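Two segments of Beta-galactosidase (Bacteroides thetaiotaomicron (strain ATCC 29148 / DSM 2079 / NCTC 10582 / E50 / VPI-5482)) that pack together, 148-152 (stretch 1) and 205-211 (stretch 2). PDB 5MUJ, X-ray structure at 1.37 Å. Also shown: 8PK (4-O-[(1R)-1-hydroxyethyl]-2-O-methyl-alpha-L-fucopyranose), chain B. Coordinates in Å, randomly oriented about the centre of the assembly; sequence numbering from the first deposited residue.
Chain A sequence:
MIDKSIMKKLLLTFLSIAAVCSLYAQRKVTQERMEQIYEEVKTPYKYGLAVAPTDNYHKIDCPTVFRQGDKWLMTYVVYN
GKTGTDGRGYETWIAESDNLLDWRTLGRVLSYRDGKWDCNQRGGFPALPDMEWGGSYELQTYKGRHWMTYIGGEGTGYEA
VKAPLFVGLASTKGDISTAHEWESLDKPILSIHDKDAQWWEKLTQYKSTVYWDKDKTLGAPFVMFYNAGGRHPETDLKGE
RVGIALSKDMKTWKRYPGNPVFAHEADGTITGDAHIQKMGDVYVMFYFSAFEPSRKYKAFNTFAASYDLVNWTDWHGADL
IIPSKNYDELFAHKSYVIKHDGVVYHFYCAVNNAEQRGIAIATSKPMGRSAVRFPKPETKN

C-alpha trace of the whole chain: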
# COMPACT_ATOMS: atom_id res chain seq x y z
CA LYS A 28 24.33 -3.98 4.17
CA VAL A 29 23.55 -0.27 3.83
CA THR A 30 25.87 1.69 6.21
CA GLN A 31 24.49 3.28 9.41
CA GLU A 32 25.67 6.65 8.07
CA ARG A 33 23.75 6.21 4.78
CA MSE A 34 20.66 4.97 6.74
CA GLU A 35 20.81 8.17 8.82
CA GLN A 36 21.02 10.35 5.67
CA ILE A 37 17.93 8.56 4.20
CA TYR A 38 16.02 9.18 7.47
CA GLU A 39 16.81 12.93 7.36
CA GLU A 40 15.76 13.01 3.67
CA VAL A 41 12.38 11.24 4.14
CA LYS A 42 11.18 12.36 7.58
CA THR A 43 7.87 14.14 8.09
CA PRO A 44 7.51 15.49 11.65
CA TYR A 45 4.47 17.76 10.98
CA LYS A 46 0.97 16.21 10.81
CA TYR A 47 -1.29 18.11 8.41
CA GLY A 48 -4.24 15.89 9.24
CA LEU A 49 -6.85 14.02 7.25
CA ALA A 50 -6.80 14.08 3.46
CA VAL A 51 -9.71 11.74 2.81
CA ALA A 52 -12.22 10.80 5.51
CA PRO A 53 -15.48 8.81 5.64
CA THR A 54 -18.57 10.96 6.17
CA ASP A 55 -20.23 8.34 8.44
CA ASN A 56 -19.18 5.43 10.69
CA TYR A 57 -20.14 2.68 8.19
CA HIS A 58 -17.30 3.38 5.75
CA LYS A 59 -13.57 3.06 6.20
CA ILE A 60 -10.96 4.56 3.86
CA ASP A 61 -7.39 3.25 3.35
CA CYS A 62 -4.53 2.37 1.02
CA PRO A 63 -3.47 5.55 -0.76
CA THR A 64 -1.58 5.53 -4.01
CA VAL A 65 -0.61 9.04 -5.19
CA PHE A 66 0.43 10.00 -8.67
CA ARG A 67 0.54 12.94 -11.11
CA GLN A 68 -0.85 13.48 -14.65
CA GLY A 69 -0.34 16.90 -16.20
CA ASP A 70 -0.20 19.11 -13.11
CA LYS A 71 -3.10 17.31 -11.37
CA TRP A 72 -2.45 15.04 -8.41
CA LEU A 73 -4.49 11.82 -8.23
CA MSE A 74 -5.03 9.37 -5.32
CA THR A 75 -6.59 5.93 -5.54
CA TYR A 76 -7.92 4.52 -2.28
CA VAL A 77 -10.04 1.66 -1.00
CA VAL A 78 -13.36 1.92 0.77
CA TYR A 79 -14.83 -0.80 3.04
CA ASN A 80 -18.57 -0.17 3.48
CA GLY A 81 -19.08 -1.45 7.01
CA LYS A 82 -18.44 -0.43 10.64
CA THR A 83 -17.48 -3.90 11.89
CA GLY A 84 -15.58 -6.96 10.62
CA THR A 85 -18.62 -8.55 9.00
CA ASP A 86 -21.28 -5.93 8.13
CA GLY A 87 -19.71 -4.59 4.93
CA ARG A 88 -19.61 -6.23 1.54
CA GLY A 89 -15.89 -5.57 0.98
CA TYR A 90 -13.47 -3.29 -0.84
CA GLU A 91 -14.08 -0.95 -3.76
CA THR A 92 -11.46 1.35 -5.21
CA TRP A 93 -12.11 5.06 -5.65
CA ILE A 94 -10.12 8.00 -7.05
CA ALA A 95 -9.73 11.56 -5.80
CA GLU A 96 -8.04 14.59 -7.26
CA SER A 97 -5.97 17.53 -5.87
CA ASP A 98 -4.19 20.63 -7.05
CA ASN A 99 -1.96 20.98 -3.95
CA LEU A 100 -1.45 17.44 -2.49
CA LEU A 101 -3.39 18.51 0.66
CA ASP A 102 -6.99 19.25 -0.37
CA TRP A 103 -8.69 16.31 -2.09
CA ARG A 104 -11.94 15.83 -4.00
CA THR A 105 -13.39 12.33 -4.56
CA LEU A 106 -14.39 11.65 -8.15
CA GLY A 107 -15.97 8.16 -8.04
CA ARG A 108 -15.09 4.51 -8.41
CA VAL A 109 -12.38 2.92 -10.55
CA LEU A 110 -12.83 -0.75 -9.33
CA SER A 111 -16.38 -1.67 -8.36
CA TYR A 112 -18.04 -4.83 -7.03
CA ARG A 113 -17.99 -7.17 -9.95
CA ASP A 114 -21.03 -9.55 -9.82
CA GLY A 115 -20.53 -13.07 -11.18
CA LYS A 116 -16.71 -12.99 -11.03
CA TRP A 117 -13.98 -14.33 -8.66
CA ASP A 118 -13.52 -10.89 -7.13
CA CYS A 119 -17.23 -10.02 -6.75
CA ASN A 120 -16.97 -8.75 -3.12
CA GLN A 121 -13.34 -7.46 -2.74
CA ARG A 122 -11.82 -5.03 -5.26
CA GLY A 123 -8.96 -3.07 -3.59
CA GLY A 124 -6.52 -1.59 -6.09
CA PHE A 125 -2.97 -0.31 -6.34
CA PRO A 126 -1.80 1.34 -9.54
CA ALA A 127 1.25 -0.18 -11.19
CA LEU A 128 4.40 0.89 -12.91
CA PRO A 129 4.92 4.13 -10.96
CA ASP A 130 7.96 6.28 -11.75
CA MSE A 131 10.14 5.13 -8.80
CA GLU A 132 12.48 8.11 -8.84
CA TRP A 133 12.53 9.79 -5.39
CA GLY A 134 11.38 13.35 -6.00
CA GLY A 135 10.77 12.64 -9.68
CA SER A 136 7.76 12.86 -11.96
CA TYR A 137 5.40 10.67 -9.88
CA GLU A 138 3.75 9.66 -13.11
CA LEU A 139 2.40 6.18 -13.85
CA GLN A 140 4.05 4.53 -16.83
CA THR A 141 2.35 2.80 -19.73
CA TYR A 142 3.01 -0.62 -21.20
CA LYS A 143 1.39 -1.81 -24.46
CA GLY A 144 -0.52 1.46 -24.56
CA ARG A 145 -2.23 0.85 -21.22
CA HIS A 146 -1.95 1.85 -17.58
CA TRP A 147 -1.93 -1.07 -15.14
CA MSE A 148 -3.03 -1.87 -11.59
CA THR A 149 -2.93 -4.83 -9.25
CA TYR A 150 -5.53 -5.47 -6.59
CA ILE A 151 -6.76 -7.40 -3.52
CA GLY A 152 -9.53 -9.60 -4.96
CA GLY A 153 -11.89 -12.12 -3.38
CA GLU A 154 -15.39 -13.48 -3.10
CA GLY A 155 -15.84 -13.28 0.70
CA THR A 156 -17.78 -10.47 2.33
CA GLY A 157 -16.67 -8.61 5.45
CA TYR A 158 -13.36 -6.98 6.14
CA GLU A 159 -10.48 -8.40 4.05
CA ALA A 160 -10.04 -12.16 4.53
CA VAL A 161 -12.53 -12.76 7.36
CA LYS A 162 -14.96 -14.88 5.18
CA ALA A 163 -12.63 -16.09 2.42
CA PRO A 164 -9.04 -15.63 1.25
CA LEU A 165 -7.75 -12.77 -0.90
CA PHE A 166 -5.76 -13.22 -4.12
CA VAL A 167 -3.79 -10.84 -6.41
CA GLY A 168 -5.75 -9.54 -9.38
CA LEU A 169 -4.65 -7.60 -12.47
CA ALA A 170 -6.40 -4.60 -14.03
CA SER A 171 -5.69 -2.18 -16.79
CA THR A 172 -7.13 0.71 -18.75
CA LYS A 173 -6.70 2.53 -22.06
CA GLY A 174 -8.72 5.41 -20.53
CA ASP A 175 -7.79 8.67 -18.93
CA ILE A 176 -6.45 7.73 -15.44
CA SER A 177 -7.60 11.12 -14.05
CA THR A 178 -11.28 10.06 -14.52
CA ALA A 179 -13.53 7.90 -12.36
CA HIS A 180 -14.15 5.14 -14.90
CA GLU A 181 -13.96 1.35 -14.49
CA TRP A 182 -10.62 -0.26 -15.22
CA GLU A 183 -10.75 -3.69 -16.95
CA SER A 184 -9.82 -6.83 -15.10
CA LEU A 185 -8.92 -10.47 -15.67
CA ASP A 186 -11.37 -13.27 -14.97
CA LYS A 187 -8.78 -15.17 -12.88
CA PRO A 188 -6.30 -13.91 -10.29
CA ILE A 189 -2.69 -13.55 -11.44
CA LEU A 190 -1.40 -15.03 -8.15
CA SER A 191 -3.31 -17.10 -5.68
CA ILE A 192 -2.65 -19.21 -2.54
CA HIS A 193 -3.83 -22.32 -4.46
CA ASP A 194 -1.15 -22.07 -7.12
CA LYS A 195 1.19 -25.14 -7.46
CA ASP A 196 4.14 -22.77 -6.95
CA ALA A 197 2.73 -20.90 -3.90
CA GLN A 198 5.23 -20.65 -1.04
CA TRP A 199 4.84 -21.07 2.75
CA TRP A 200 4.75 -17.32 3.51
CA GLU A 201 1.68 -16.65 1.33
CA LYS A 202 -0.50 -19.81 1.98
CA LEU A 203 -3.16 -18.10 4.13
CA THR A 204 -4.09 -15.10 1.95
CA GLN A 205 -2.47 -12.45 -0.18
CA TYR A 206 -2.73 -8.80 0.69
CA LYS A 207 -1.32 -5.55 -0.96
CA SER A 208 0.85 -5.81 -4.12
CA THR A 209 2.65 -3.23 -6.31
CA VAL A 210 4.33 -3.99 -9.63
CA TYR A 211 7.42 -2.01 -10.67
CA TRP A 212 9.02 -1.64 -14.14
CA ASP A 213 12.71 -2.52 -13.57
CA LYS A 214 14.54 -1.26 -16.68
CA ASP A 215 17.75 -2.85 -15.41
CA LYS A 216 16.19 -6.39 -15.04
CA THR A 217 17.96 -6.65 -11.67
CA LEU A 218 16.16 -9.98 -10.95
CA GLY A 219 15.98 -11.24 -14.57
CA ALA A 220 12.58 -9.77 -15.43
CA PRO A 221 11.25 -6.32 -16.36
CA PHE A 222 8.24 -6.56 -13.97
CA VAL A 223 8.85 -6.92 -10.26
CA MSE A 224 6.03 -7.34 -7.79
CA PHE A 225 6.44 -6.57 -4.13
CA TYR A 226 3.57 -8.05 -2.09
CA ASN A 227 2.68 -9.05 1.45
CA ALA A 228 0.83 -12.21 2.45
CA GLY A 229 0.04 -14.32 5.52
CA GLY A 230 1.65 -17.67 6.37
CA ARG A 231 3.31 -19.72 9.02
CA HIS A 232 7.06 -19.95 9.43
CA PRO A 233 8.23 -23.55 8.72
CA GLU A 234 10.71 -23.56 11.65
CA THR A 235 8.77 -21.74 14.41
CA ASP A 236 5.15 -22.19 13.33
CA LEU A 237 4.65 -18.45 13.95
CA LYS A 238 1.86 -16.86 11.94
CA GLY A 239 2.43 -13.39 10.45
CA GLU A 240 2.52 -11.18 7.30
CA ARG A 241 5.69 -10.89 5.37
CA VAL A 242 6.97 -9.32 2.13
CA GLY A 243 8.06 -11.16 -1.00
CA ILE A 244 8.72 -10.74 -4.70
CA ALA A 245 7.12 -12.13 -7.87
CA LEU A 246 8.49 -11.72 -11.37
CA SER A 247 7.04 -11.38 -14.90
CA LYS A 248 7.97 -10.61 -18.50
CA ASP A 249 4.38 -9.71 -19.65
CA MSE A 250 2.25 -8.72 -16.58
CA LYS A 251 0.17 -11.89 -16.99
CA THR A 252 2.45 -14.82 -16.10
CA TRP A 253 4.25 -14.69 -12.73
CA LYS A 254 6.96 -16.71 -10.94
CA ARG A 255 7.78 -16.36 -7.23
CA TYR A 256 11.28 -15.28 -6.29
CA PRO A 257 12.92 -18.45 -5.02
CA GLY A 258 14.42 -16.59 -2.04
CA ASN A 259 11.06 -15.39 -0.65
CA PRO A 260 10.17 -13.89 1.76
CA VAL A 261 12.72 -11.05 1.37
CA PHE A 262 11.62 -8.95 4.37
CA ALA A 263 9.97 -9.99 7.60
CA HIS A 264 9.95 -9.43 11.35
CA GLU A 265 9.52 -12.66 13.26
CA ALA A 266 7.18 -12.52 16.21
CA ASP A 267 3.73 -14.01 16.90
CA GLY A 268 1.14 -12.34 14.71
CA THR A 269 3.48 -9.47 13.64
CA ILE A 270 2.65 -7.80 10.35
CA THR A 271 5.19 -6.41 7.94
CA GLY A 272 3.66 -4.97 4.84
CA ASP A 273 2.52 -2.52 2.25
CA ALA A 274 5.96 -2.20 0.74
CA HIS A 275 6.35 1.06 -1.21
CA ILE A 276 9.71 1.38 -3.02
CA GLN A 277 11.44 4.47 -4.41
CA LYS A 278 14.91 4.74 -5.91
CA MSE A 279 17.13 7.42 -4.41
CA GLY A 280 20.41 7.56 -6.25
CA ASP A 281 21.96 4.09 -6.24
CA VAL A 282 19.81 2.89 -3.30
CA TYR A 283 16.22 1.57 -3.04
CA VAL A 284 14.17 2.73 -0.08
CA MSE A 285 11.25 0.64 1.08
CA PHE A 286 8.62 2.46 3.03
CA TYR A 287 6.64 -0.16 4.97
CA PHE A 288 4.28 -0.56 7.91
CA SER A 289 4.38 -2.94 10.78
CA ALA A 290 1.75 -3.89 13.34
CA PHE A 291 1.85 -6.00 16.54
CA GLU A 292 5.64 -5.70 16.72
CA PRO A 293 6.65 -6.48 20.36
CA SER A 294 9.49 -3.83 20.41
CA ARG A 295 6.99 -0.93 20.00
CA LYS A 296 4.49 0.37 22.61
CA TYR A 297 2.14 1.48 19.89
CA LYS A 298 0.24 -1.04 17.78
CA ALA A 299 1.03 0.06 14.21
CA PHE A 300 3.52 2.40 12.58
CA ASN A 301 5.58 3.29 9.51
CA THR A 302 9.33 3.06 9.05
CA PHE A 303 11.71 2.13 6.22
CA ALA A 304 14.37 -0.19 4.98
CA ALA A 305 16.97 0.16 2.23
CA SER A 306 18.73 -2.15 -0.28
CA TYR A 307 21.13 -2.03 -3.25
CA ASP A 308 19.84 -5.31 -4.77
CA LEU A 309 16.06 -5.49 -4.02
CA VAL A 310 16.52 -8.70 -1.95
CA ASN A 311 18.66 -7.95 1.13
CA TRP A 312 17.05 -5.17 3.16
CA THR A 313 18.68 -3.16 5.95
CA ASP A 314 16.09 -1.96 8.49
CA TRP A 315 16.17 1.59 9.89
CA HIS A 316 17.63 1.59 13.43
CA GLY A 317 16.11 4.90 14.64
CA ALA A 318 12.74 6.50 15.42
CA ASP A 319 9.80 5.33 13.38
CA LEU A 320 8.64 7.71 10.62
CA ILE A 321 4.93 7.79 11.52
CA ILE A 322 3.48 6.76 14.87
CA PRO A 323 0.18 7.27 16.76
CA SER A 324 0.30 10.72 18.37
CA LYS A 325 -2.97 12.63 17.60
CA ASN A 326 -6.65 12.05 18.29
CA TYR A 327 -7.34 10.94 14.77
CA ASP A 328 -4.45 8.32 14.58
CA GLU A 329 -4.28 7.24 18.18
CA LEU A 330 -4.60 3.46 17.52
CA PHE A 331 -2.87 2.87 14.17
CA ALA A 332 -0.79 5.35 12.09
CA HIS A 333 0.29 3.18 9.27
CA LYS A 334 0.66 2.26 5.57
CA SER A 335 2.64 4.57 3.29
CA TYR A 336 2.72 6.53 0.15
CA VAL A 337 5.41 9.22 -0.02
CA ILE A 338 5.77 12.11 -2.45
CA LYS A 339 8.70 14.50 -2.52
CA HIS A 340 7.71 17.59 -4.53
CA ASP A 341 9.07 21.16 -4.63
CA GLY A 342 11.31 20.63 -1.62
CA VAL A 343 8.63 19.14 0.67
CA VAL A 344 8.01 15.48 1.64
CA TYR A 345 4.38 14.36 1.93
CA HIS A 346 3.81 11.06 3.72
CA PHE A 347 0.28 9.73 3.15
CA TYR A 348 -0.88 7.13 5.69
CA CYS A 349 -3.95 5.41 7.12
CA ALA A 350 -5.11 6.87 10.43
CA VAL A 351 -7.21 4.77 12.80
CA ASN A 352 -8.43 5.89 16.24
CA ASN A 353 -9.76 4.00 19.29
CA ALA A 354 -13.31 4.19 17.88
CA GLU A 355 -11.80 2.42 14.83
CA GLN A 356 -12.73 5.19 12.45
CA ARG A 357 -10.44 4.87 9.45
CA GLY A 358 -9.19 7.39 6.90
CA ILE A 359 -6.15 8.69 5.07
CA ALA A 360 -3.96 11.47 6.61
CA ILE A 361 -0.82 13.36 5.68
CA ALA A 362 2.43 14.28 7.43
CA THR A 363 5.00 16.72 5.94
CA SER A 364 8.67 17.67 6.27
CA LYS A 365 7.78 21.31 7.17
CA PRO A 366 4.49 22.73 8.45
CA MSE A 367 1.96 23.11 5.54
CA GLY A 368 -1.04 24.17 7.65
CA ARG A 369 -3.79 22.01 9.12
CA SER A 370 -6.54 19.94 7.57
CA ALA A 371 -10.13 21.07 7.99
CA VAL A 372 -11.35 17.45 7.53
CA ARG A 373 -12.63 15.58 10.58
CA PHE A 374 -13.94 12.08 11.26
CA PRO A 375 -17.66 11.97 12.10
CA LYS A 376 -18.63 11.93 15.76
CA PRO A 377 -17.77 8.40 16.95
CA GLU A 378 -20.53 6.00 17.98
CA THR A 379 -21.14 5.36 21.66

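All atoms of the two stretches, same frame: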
# COMPACT_ATOMS: atom_id res chain seq x y z
N MSE A 148 -2.71 -1.87 -13.02
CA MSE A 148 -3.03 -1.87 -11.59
C MSE A 148 -3.11 -3.30 -11.12
O MSE A 148 -3.58 -4.16 -11.87
CB MSE A 148 -4.40 -1.21 -11.45
CG MSE A 148 -5.00 -1.24 -10.05
SE MSE A 148 -6.83 -0.57 -10.09
CE MSE A 148 -6.23 1.08 -9.26
N THR A 149 -2.64 -3.57 -9.92
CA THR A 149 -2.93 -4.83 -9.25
C THR A 149 -3.86 -4.56 -8.11
O THR A 149 -3.98 -3.46 -7.64
CB THR A 149 -1.69 -5.57 -8.73
OG1 THR A 149 -1.04 -4.74 -7.75
CG2 THR A 149 -0.76 -5.93 -9.89
N TYR A 150 -4.51 -5.61 -7.62
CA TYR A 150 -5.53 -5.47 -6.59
C TYR A 150 -5.71 -6.69 -5.66
O TYR A 150 -5.36 -7.86 -6.01
CB TYR A 150 -6.87 -5.02 -7.19
CG TYR A 150 -7.56 -5.99 -8.13
CD1 TYR A 150 -8.50 -6.91 -7.66
CD2 TYR A 150 -7.33 -5.93 -9.50
CE1 TYR A 150 -9.17 -7.77 -8.54
CE2 TYR A 150 -8.00 -6.78 -10.39
CZ TYR A 150 -8.92 -7.69 -9.92
OH TYR A 150 -9.56 -8.51 -10.85
N ILE A 151 -6.21 -6.40 -4.46
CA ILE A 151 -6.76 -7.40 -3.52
C ILE A 151 -8.12 -7.81 -4.08
O ILE A 151 -9.03 -6.95 -4.20
CB ILE A 151 -6.90 -6.81 -2.10
CG1 ILE A 151 -5.52 -6.60 -1.47
CG2 ILE A 151 -7.88 -7.60 -1.25
CD1 ILE A 151 -5.53 -5.81 -0.18
N GLY A 152 -8.27 -9.10 -4.44
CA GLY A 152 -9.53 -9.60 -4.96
C GLY A 152 -10.02 -10.79 -4.18
O GLY A 152 -9.21 -11.53 -3.62
N GLN A 205 -3.30 -13.52 0.33
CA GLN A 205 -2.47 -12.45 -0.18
C GLN A 205 -3.09 -11.13 0.23
O GLN A 205 -4.28 -11.05 0.52
CB GLN A 205 -2.21 -12.62 -1.69
CG GLN A 205 -1.36 -13.94 -1.86
CD GLN A 205 -1.51 -14.69 -3.16
OE1 GLN A 205 -0.68 -15.59 -3.46
NE2 GLN A 205 -2.58 -14.46 -3.86
N TYR A 206 -2.24 -10.13 0.35
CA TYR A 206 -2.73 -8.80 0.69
C TYR A 206 -2.23 -7.76 -0.37
O TYR A 206 -2.36 -8.04 -1.59
CB TYR A 206 -2.37 -8.42 2.10
CG TYR A 206 -3.01 -9.24 3.19
CD1 TYR A 206 -4.33 -9.02 3.55
CD2 TYR A 206 -2.30 -10.22 3.88
CE1 TYR A 206 -4.94 -9.70 4.57
CE2 TYR A 206 -2.91 -10.94 4.89
CZ TYR A 206 -4.22 -10.70 5.23
OH TYR A 206 -4.78 -11.40 6.27
N LYS A 207 -1.70 -6.60 0.04
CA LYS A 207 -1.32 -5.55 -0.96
C LYS A 207 -0.20 -6.04 -1.87
O LYS A 207 0.60 -6.91 -1.42
CB LYS A 207 -0.90 -4.22 -0.26
CG LYS A 207 -0.21 -3.24 -1.18
CD LYS A 207 -0.17 -1.79 -0.70
CE LYS A 207 0.56 -0.90 -1.70
NZ LYS A 207 0.50 0.54 -1.28
N SER A 208 -0.21 -5.62 -3.13
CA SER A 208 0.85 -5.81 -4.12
C SER A 208 1.13 -4.50 -4.85
O SER A 208 0.26 -3.63 -4.91
CB SER A 208 0.40 -6.84 -5.17
OG SER A 208 -0.77 -6.34 -5.84
N THR A 209 2.32 -4.36 -5.39
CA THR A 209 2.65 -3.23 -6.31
C THR A 209 3.65 -3.76 -7.29
O THR A 209 4.59 -4.48 -6.88
CB THR A 209 3.20 -2.00 -5.57
OG1 THR A 209 2.15 -1.41 -4.80
CG2 THR A 209 3.71 -0.98 -6.54
N VAL A 210 3.42 -3.55 -8.57
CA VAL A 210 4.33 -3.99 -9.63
C VAL A 210 5.15 -2.81 -10.13
O VAL A 210 4.59 -1.75 -10.47
CB VAL A 210 3.55 -4.64 -10.79
CG1 VAL A 210 4.48 -4.98 -11.97
CG2 VAL A 210 2.80 -5.86 -10.28
N TYR A 211 6.46 -3.01 -10.19
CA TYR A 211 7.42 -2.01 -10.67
C TYR A 211 7.98 -2.41 -12.04
O TYR A 211 8.14 -3.59 -12.29
CB TYR A 211 8.55 -1.88 -9.63
CG TYR A 211 8.05 -1.39 -8.29
CD1 TYR A 211 7.71 -0.03 -8.11
CD2 TYR A 211 7.88 -2.25 -7.21
CE1 TYR A 211 7.21 0.43 -6.90
CE2 TYR A 211 7.38 -1.80 -6.00
CZ TYR A 211 7.05 -0.45 -5.84
OH TYR A 211 6.56 -0.04 -4.62
O9 8PK B . -7.97 -16.82 7.57
C8 8PK B . -7.04 -15.95 6.95
C10 8PK B . -7.38 -15.78 5.48
O4 8PK B . -7.03 -14.68 7.63
C4 8PK B . -6.78 -14.80 9.03
C5 8PK B . -7.47 -13.65 9.74
C6 8PK B . -8.97 -13.61 9.45
O5 8PK B . -6.85 -12.40 9.35
C3 8PK B . -5.29 -14.81 9.34
O3 8PK B . -4.60 -15.88 8.69
C2 8PK B . -4.69 -13.50 8.88
O2 8PK B . -3.30 -13.51 9.21
C7 8PK B . -2.43 -13.60 8.07
C1 8PK B . -5.43 -12.33 9.54
O HOH W 1 0.60 -2.58 -8.75

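Two strands may run side by side without being joined as neighbours in a sheet, and the pair formed by residues 148-152 and 205-211 of this beta-galactosidase is a compact example. The strands are almost exactly antiparallel, with 176° between their N-to-C directions, and their axes approach to 6.3 Å. In register, T149 lies across from S208, with 6.4 Å between T149 CA and S208 CA, and I151 lies across from Y206, where I151 CA and Y206 CA are 6.0 Å apart. These separations exceed those usual for backbone-paired strands, and no backbone-to-backbone hydrogen bond links the two stretches. What fills the gap is a small set of side chains and one water, and the area buried between the stretches is a modest 246 Å².

The centre of the contact is a pair of hydroxyls. T149 and S208 both direct their CA-to-CB bonds toward the opposing strand, and both adopt the p rotamer, so that T149 OG1 and S208 OG meet at 2.5 Å in a short hydrogen bond. Each hydroxyl can donate or accept, and either could be the donor here. Such a pairing suits a buried setting, since it satisfies polar atoms without introducing charge.

Water 1 extends this link along the second strand. It accepts a hydrogen bond from V210 N, with 3.0 Å between V210 N and the water oxygen, and it is also hydrogen-bonded to T149 OG1, which lies 2.9 Å from that oxygen. The water thereby joins V210 N to T149 OG1, which at 4.7 Å apart are too distant to hydrogen-bond directly.

The same threonine also supplies a nonpolar surface. Its methyl carbon T149 CG2 packs against V210 CG2 at 3.6 Å, a van der Waals contact favoured by the CA-to-CB bond of V210, which points toward stretch 1. T149 thus uses its hydroxyl for polar bonding and its methyl for apolar packing, as threonine's branched side chain allows.

At the other end, I151 reaches across by extension. Its CA-to-CB bond points sideways, but with chi1 in m and chi2 in t the chain's end comes nearer: I151 CG1 lies 3.5 Å from Y206 O, and I151 CD1 lies 3.9 Å from K207 N. The aliphatic chain therefore covers the backbone rather than a partner side chain. The CA-to-CB bond of Y206 points away from stretch 1, and its hydroxyl approaches the bound sugar derivative, with Y206 OH 3.4 Å from 8PK C2.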